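Local coordinates for protein similar to sp|P32453 Saccharomyces cerevisiae YNL315c ATP11 (Candida glabrata CBS 138, PDB 2P4F) that probably acts as a mitochondrial chaperone that binds unfolded protein, at residues A[138-141]-A[142-146]. Residues are numbered along the deposited sequence; the frame is centred on the assembly and turned at random.
Sequences VPYV and KTFQG
Y140 and Q145 both hold CG anti to the backbone N (chi1 -178° in each), which swings the phenol ring back along the first helical turn and brings the glutamine's aliphatic part against one face of it. CB of Q145 makes a CH-pi contact there, 4.0 Å from the Y140 centroid; glutamine suits the place, its methylenes packing on the ring while its amide NE2 lies by CE2 and OH. F144 meets the same tyrosine differently, Y140 CE1 lying in plane at the phenylalanine's edge, 4.0 Å from F144 CD2. At the strand end, V138 CG1 packs 3.6 Å from T143 CG2, methyl against methyl. P139 is the N-cap; between V138 and Y140, whose backbones bond to V230 and D228, no N-H is needed for that neighbour, so proline fits. P139 O accepts from F144 N at 3.0 Å, in the carbonyl plane, and from T143 N at 3.2 Å, well above it. Q145 N to Y140 O (2.8 Å) repeats the i to i+5 spacing of a pi-type turn, and one water bridges V141 O to G146 N. The contact lies where edge strand 133-139 passes into helix 140-153: V141 N donates to D228 OD1, Y140 and F144 touch V230 of strand 229-236, and F144 meets the F219 ring of strand 215-220.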
loop_
_atom_site.group_PDB
_atom_site.type_symbol
_atom_site.label_atom_id
_atom_site.label_comp_id
_atom_site.label_asym_id
_atom_site.label_seq_id
_atom_site.Cartn_x
_atom_site.Cartn_y
_atom_site.Cartn_z
ATOM N N VAL A 138 4.302 7.172 8.198
ATOM C CA VAL A 138 5.510 6.782 7.458
ATOM C C VAL A 138 6.363 7.992 7.192
ATOM O O VAL A 138 5.805 8.992 6.743
ATOM C CB VAL A 138 5.086 6.141 6.098
ATOM C CG1 VAL A 138 6.239 5.654 5.274
ATOM C CG2 VAL A 138 4.110 4.975 6.347
ATOM N N PRO A 139 7.654 8.035 7.467
ATOM C CA PRO A 139 8.418 9.240 7.076
ATOM C C PRO A 139 8.495 9.288 5.566
ATOM O O PRO A 139 8.626 8.267 4.865
ATOM C CB PRO A 139 9.830 9.047 7.655
ATOM C CG PRO A 139 9.910 7.606 7.972
ATOM C CD PRO A 139 8.517 7.070 8.157
ATOM N N TYR A 140 8.426 10.511 5.065
ATOM C CA TYR A 140 8.421 10.667 3.612
ATOM C C TYR A 140 9.795 10.388 3.018
ATOM O O TYR A 140 9.952 9.506 2.155
ATOM C CB TYR A 140 7.920 12.074 3.264
ATOM C CG TYR A 140 7.864 12.205 1.746
ATOM C CD1 TYR A 140 6.872 11.585 0.989
ATOM C CD2 TYR A 140 8.819 12.984 1.073
ATOM C CE1 TYR A 140 6.811 11.705 -0.402
ATOM C CE2 TYR A 140 8.748 13.090 -0.315
ATOM C CZ TYR A 140 7.758 12.462 -1.034
ATOM O OH TYR A 140 7.719 12.591 -2.387
ATOM N N VAL A 141 10.812 11.160 3.401
ATOM C CA VAL A 141 12.064 11.083 2.637
ATOM C C VAL A 141 12.649 9.695 2.853
ATOM O O VAL A 141 13.064 9.045 1.891
ATOM C CB VAL A 141 13.044 12.202 3.043
ATOM C CG1 VAL A 141 14.481 11.950 2.589
ATOM C CG2 VAL A 141 12.602 13.560 2.498
ATOM N N LYS A 142 12.635 9.262 4.124
ATOM C CA LYS A 142 13.295 8.016 4.476
ATOM C C LYS A 142 12.630 6.803 3.845
ATOM O O LYS A 142 13.310 5.853 3.465
ATOM C CB LYS A 142 13.343 7.886 6.007
ATOM C CG LYS A 142 13.987 6.594 6.481
ATOM C CD LYS A 142 13.992 6.508 8.010
ATOM C CE LYS A 142 15.048 5.528 8.479
ATOM N NZ LYS A 142 14.557 4.465 9.398
ATOM N N THR A 143 11.303 6.818 3.763
ATOM C CA THR A 143 10.613 5.582 3.368
ATOM C C THR A 143 9.622 5.696 2.230
ATOM O O THR A 143 9.644 4.993 1.208
ATOM C CB THR A 143 9.878 5.041 4.619
ATOM O OG1 THR A 143 10.895 4.784 5.612
ATOM C CG2 THR A 143 9.124 3.765 4.279
ATOM N N PHE A 144 8.670 6.633 2.364
ATOM C CA PHE A 144 7.642 6.634 1.323
ATOM C C PHE A 144 8.124 7.105 -0.023
ATOM O O PHE A 144 7.638 6.609 -1.055
ATOM C CB PHE A 144 6.467 7.530 1.776
ATOM C CG PHE A 144 5.275 7.303 0.833
ATOM C CD1 PHE A 144 4.505 6.152 0.990
ATOM C CD2 PHE A 144 4.966 8.216 -0.167
ATOM C CE1 PHE A 144 3.442 5.930 0.145
ATOM C CE2 PHE A 144 3.899 7.974 -1.023
ATOM C CZ PHE A 144 3.145 6.823 -0.874
ATOM N N GLN A 145 9.035 8.069 -0.070
ATOM C CA GLN A 145 9.433 8.647 -1.353
ATOM C C GLN A 145 9.930 7.594 -2.331
ATOM O O GLN A 145 9.596 7.629 -3.532
ATOM C CB GLN A 145 10.505 9.712 -1.100
ATOM C CG GLN A 145 10.955 10.411 -2.361
ATOM C CD GLN A 145 11.821 11.624 -2.029
ATOM O OE1 GLN A 145 12.712 11.601 -1.176
ATOM N NE2 GLN A 145 11.542 12.732 -2.696
ATOM N N GLY A 146 10.760 6.664 -1.841
ATOM C CA GLY A 146 11.306 5.664 -2.758
ATOM C C GLY A 146 10.204 4.738 -3.211
ATOM O O GLY A 146 10.165 4.329 -4.395
HETATM O O HOH W 1 12.595 6.782 0.349
#